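Local coordinates for racemase (PDB 3MKC), which is a racemase-type member of the enolase superfamily, built from an N-terminal capping domain and a modified TIM barrel, at residues S286-C291 / G319-A324; F338-P343 / E349-L354. All coordinates share one frame; numbering follows the deposited sequence.

How the contacts relate
S322 on helix 319-331 brings contact 1 against contact 2: its OG is 3.1 Å from NH2 of R351 and its CB is 3.5 Å from CE1 of Y340. Contact 1 joins the loop after strand 283-284 to the start of that helix; contact 2 joins strand 339-340, which follows the helix in the chain, to helix 349-353. T321, one residue before S322, faces the loop of contact 1 instead. The centres of the two contacts lie 11 Å apart. The centre of the first is about 4 Å from the centre of the chain, that of the second about 12 Å.

Contact 1 (S286-C291 / G319-A324); sequences SDYNRC and GITSAA
T321 reaches from the first turn of helix 319-331 to the loop 286-291, and its two branches find different partners there. CB itself is 4.0 Å from ND2 of N289. From it, the methyl CG2, anti to the backbone N, runs on to the tyrosine ring of Y288, approaching it obliquely and coming within 3.5 Å of CD2. The other branch ends in OG1, which accepts a hydrogen bond of 3.2 Å from N289 ND2. This bond is fairly straight, 160° at the hydrogen, and OG1 lies only 1° out of the amide plane of N289. The same hydroxyl is hydrogen-bonded to E47 OE2, its strongest partner, so this buried group has two polar partners.

The donor is positioned by its own loop. The backbone N of N289 bonds to D287 OD1 at 2.9 Å, closing an Asx turn, and the carbonyl of D287 takes the N-H groups of both R290 and C291. CG of N289 sits between its backbone N and carbonyl carbon (chi1 52°), which presents the amide to the helix. L294 and L297 of helix 293-306 also touch the Y288 side chain, while M112 of helix 102-122 touches both T321 and N289.

Y288, N289, T321 and A324, whose carbonyl O is 4.3 Å from Y288 CE1, are all buried. An Asx-turn loop following a barrel strand is thus tied to the start of a later barrel helix, within the modified TIM barrel characteristic of the enolase superfamily.

Contact 2 (F338-P343 / E349-L354); sequences FEYVHP and ELRKYL
R351 carries most of this contact, sending its guanidinium from helix 349-353 to the chain that leaves strand 339-340. The polar part centres on the carbonyl oxygen of V341, which receives two weak hydrogen bonds from the arginine: 2.9 Å from NH2 and 3.2 Å from NE. Both are strongly bent, with no more than 124° at the hydrogen: the oxygen lies well out of the guanidinium plane, so neither N-H points straight at it. The stronger polar partner of NH2 is E358, with which it forms a salt bridge; the same carboxylate oxygen, OE2, is hydrogen-bonded to Y340 OH.

Nonpolar groups of the valine, proline and tyrosine pack against the arginine. The methyl CG1 of V341, placed between its backbone N and carbonyl carbon (chi1 58°), lies 3.5 Å from CD of R351 and only 3.1 Å from its NE, a notably tight approach. P343 lies over one face of the guanidinium, its CD 4.1 Å from NH2. Y340 instead meets the guanidinium at its edge, the two planes 86° apart, with CE2 of the ring 3.8 Å from NH2. Farther out, the extended chain of K352 passes P343, and its CE comes 3.4 Å from the proline's carbonyl oxygen.

The two bent bonds to V341 and the packing of valine, proline and tyrosine probably limit how the guanidinium can turn. The chemistry is consistent with a buried arginine whose charge is compensated by E358 and which joins the short helix to the end of a barrel strand.

Contact 1 (S286-C291 / G319-A324)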
loop_
_atom_site.group_PDB
_atom_site.type_symbol
_atom_site.label_atom_id
_atom_site.label_comp_id
_atom_site.label_asym_id
_atom_site.label_seq_id
_atom_site.Cartn_x
_atom_site.Cartn_y
_atom_site.Cartn_z
ATOM N N SER A 286 5.743 3.416 1.791
ATOM C CA SER A 286 5.711 2.201 2.605
ATOM C C SER A 286 4.355 1.515 2.419
ATOM O O SER A 286 3.309 2.152 2.513
ATOM C CB SER A 286 5.933 2.560 4.070
ATOM O OG SER A 286 7.117 3.330 4.207
ATOM N N ASP A 287 4.389 0.209 2.178
ATOM C CA ASP A 287 3.182 -0.584 1.901
ATOM C C ASP A 287 2.443 -1.152 3.114
ATOM O O ASP A 287 3.056 -1.638 4.054
ATOM C CB ASP A 287 3.574 -1.732 0.965
ATOM C CG ASP A 287 2.381 -2.408 0.315
ATOM O OD1 ASP A 287 1.356 -2.623 0.986
ATOM O OD2 ASP A 287 2.489 -2.741 -0.882
ATOM N N TYR A 288 1.112 -1.101 3.061
ATOM C CA TYR A 288 0.253 -1.611 4.128
ATOM C C TYR A 288 0.593 -3.038 4.515
ATOM O O TYR A 288 0.696 -3.372 5.697
ATOM C CB TYR A 288 -1.215 -1.614 3.684
ATOM C CG TYR A 288 -1.747 -0.296 3.195
ATOM C CD1 TYR A 288 -2.307 0.625 4.079
ATOM C CD2 TYR A 288 -1.692 0.035 1.842
ATOM C CE1 TYR A 288 -2.800 1.844 3.631
ATOM C CE2 TYR A 288 -2.182 1.253 1.383
ATOM C CZ TYR A 288 -2.732 2.154 2.284
ATOM O OH TYR A 288 -3.184 3.379 1.838
ATOM N N ASN A 289 0.745 -3.886 3.507
ATOM C CA ASN A 289 0.999 -5.297 3.743
ATOM C C ASN A 289 2.466 -5.698 3.766
ATOM O O ASN A 289 2.792 -6.885 3.659
ATOM C CB ASN A 289 0.238 -6.132 2.703
ATOM C CG ASN A 289 0.520 -5.690 1.279
ATOM O OD1 ASN A 289 1.672 -5.671 0.841
ATOM N ND2 ASN A 289 -0.537 -5.327 0.545
ATOM N N ARG A 290 3.347 -4.712 3.917
ATOM C CA ARG A 290 4.777 -4.982 3.960
ATOM C C ARG A 290 5.483 -4.362 5.162
ATOM O O ARG A 290 6.208 -5.040 5.892
ATOM C CB ARG A 290 5.472 -4.436 2.705
ATOM C CG ARG A 290 5.166 -5.141 1.391
ATOM C CD ARG A 290 5.809 -4.367 0.235
ATOM N NE ARG A 290 7.272 -4.362 0.299
ATOM C CZ ARG A 290 8.043 -5.347 -0.154
ATOM N NH1 ARG A 290 7.492 -6.417 -0.713
ATOM N NH2 ARG A 290 9.365 -5.265 -0.047
ATOM N N CYS A 291 5.255 -3.065 5.359
ATOM C CA CYS A 291 5.959 -2.302 6.388
ATOM C C CYS A 291 5.593 -2.394 7.851
ATOM O O CYS A 291 6.296 -1.821 8.678
ATOM C CB CYS A 291 5.958 -0.822 6.006
ATOM S SG CYS A 291 4.415 0.027 6.416
ATOM N N GLY A 319 -8.742 -6.622 -2.575
ATOM C CA GLY A 319 -9.706 -5.720 -1.977
ATOM C C GLY A 319 -9.481 -5.522 -0.491
ATOM O O GLY A 319 -9.982 -4.565 0.098
ATOM N N ILE A 320 -8.728 -6.428 0.126
ATOM C CA ILE A 320 -8.458 -6.320 1.553
ATOM C C ILE A 320 -7.599 -5.089 1.848
ATOM O O ILE A 320 -7.891 -4.313 2.758
ATOM C CB ILE A 320 -7.741 -7.577 2.078
ATOM C CG1 ILE A 320 -8.624 -8.811 1.840
ATOM C CG2 ILE A 320 -7.444 -7.425 3.561
ATOM C CD1 ILE A 320 -8.022 -10.111 2.353
ATOM N N THR A 321 -6.538 -4.915 1.071
ATOM C CA THR A 321 -5.658 -3.770 1.260
ATOM C C THR A 321 -6.326 -2.483 0.767
ATOM O O THR A 321 -6.138 -1.417 1.357
ATOM C CB THR A 321 -4.310 -3.990 0.542
ATOM O OG1 THR A 321 -3.637 -5.105 1.143
ATOM C CG2 THR A 321 -3.423 -2.751 0.649
ATOM N N SER A 322 -7.114 -2.573 -0.303
ATOM C CA SER A 322 -7.798 -1.382 -0.805
ATOM C C SER A 322 -8.723 -0.818 0.272
ATOM O O SER A 322 -8.882 0.397 0.388
ATOM C CB SER A 322 -8.608 -1.705 -2.064
ATOM O OG SER A 322 -7.767 -1.822 -3.201
ATOM N N ALA A 323 -9.330 -1.700 1.064
ATOM C CA ALA A 323 -10.219 -1.261 2.128
ATOM C C ALA A 323 -9.411 -0.549 3.211
ATOM O O ALA A 323 -9.800 0.522 3.694
ATOM C CB ALA A 323 -10.955 -2.456 2.728
ATOM N N ALA A 324 -8.289 -1.148 3.592
ATOM C CA ALA A 324 -7.437 -0.558 4.615
ATOM C C ALA A 324 -6.958 0.811 4.148
ATOM O O ALA A 324 -6.872 1.746 4.945
ATOM C CB ALA A 324 -6.235 -1.464 4.905
#

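Contact 2 (F338-P343 / E349-L354)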
loop_
_atom_site.group_PDB
_atom_site.type_symbol
_atom_site.label_atom_id
_atom_site.label_comp_id
_atom_site.label_asym_id
_atom_site.label_seq_id
_atom_site.Cartn_x
_atom_site.Cartn_y
_atom_site.Cartn_z
ATOM N N PHE A 338 -3.845 9.029 -2.442
ATOM C CA PHE A 338 -3.288 7.778 -1.936
ATOM C C PHE A 338 -3.465 6.762 -3.065
ATOM O O PHE A 338 -4.397 6.889 -3.867
ATOM C CB PHE A 338 -4.000 7.335 -0.652
ATOM C CG PHE A 338 -5.438 6.943 -0.842
ATOM C CD1 PHE A 338 -5.824 5.611 -0.737
ATOM C CD2 PHE A 338 -6.405 7.902 -1.109
ATOM C CE1 PHE A 338 -7.155 5.237 -0.895
ATOM C CE2 PHE A 338 -7.746 7.539 -1.269
ATOM C CZ PHE A 338 -8.118 6.204 -1.162
ATOM N N GLU A 339 -2.575 5.776 -3.158
ATOM C CA GLU A 339 -2.679 4.812 -4.248
ATOM C C GLU A 339 -3.839 3.852 -4.098
ATOM O O GLU A 339 -4.060 3.280 -3.030
ATOM C CB GLU A 339 -1.387 4.010 -4.428
ATOM C CG GLU A 339 -1.487 2.970 -5.548
ATOM C CD GLU A 339 -0.155 2.340 -5.913
ATOM O OE1 GLU A 339 0.642 2.050 -4.999
ATOM O OE2 GLU A 339 0.088 2.117 -7.119
ATOM N N TYR A 340 -4.568 3.679 -5.193
ATOM C CA TYR A 340 -5.710 2.790 -5.214
ATOM C C TYR A 340 -5.801 2.132 -6.585
ATOM O O TYR A 340 -5.551 2.766 -7.608
ATOM C CB TYR A 340 -6.985 3.581 -4.948
ATOM C CG TYR A 340 -8.171 2.730 -4.565
ATOM C CD1 TYR A 340 -8.392 2.367 -3.238
ATOM C CD2 TYR A 340 -9.080 2.297 -5.528
ATOM C CE1 TYR A 340 -9.495 1.596 -2.877
ATOM C CE2 TYR A 340 -10.185 1.524 -5.182
ATOM C CZ TYR A 340 -10.386 1.180 -3.856
ATOM O OH TYR A 340 -11.470 0.420 -3.511
ATOM N N VAL A 341 -6.131 0.849 -6.598
ATOM C CA VAL A 341 -6.291 0.124 -7.845
ATOM C C VAL A 341 -7.788 -0.135 -7.933
ATOM O O VAL A 341 -8.378 -0.756 -7.049
ATOM C CB VAL A 341 -5.498 -1.207 -7.837
ATOM C CG1 VAL A 341 -5.952 -2.086 -6.685
ATOM C CG2 VAL A 341 -5.674 -1.928 -9.170
ATOM N N HIS A 342 -8.409 0.387 -8.982
ATOM C CA HIS A 342 -9.843 0.240 -9.159
ATOM C C HIS A 342 -10.158 -0.865 -10.164
ATOM O O HIS A 342 -9.436 -1.046 -11.142
ATOM C CB HIS A 342 -10.435 1.573 -9.623
ATOM C CG HIS A 342 -11.927 1.617 -9.581
ATOM N ND1 HIS A 342 -12.720 0.988 -10.519
ATOM C CD2 HIS A 342 -12.777 2.179 -8.688
ATOM C CE1 HIS A 342 -13.990 1.161 -10.204
ATOM N NE2 HIS A 342 -14.052 1.881 -9.097
ATOM N N PRO A 343 -11.245 -1.622 -9.925
ATOM C CA PRO A 343 -11.689 -2.726 -10.784
ATOM C C PRO A 343 -11.969 -2.355 -12.240
ATOM O O PRO A 343 -11.715 -3.148 -13.143
ATOM C CB PRO A 343 -12.940 -3.229 -10.072
ATOM C CG PRO A 343 -12.644 -2.948 -8.642
ATOM C CD PRO A 343 -12.072 -1.553 -8.709
ATOM N N GLU A 349 -8.261 -10.717 -11.519
ATOM C CA GLU A 349 -9.368 -11.475 -10.951
ATOM C C GLU A 349 -9.345 -11.449 -9.426
ATOM O O GLU A 349 -10.369 -11.249 -8.780
ATOM C CB GLU A 349 -9.309 -12.933 -11.422
ATOM C CG GLU A 349 -9.596 -13.176 -12.908
ATOM C CD GLU A 349 -8.504 -12.665 -13.831
ATOM O OE1 GLU A 349 -7.316 -12.726 -13.451
ATOM O OE2 GLU A 349 -8.833 -12.218 -14.953
ATOM N N LEU A 350 -8.163 -11.657 -8.856
ATOM C CA LEU A 350 -8.005 -11.678 -7.407
ATOM C C LEU A 350 -8.441 -10.353 -6.782
ATOM O O LEU A 350 -9.200 -10.329 -5.810
ATOM C CB LEU A 350 -6.545 -11.969 -7.062
ATOM C CG LEU A 350 -6.306 -12.815 -5.819
ATOM C CD1 LEU A 350 -7.083 -14.123 -5.923
ATOM C CD2 LEU A 350 -4.819 -13.088 -5.689
ATOM N N ARG A 351 -7.955 -9.253 -7.344
ATOM C CA ARG A 351 -8.302 -7.926 -6.851
ATOM C C ARG A 351 -9.802 -7.678 -6.991
ATOM O O ARG A 351 -10.412 -6.993 -6.170
ATOM C CB ARG A 351 -7.545 -6.857 -7.643
ATOM C CG ARG A 351 -8.060 -5.441 -7.406
ATOM C CD ARG A 351 -7.799 -4.998 -5.978
ATOM N NE ARG A 351 -8.377 -3.687 -5.694
ATOM C CZ ARG A 351 -9.661 -3.472 -5.429
ATOM N NH1 ARG A 351 -10.517 -4.484 -5.406
ATOM N NH2 ARG A 351 -10.090 -2.241 -5.189
ATOM N N LYS A 352 -10.389 -8.243 -8.037
ATOM C CA LYS A 352 -11.813 -8.066 -8.297
ATOM C C LYS A 352 -12.782 -8.934 -7.491
ATOM O O LYS A 352 -13.816 -8.442 -7.033
ATOM C CB LYS A 352 -12.099 -8.284 -9.781
ATOM C CG LYS A 352 -11.469 -7.275 -10.721
ATOM C CD LYS A 352 -11.930 -7.562 -12.139
ATOM C CE LYS A 352 -11.458 -6.510 -13.123
ATOM N NZ LYS A 352 -12.037 -6.756 -14.468
ATOM N N TYR A 353 -12.454 -10.210 -7.303
ATOM C CA TYR A 353 -13.367 -11.125 -6.612
ATOM C C TYR A 353 -13.076 -11.633 -5.195
ATOM O O TYR A 353 -13.990 -12.136 -4.544
ATOM C CB TYR A 353 -13.597 -12.364 -7.483
ATOM C CG TYR A 353 -13.699 -12.106 -8.969
ATOM C CD1 TYR A 353 -14.674 -11.255 -9.491
ATOM C CD2 TYR A 353 -12.835 -12.742 -9.861
ATOM C CE1 TYR A 353 -14.788 -11.048 -10.873
ATOM C CE2 TYR A 353 -12.937 -12.543 -11.238
ATOM C CZ TYR A 353 -13.915 -11.700 -11.738
ATOM O OH TYR A 353 -14.017 -11.519 -13.097
ATOM N N LEU A 354 -11.845 -11.518 -4.702
ATOM C CA LEU A 354 -11.542 -12.065 -3.374
ATOM C C LEU A 354 -12.419 -11.614 -2.212
ATOM O O LEU A 354 -12.904 -12.448 -1.446
ATOM C CB LEU A 354 -10.075 -11.839 -3.009
ATOM C CG LEU A 354 -9.651 -12.532 -1.713
ATOM C CD1 LEU A 354 -9.888 -14.037 -1.817
ATOM C CD2 LEU A 354 -8.179 -12.238 -1.453
#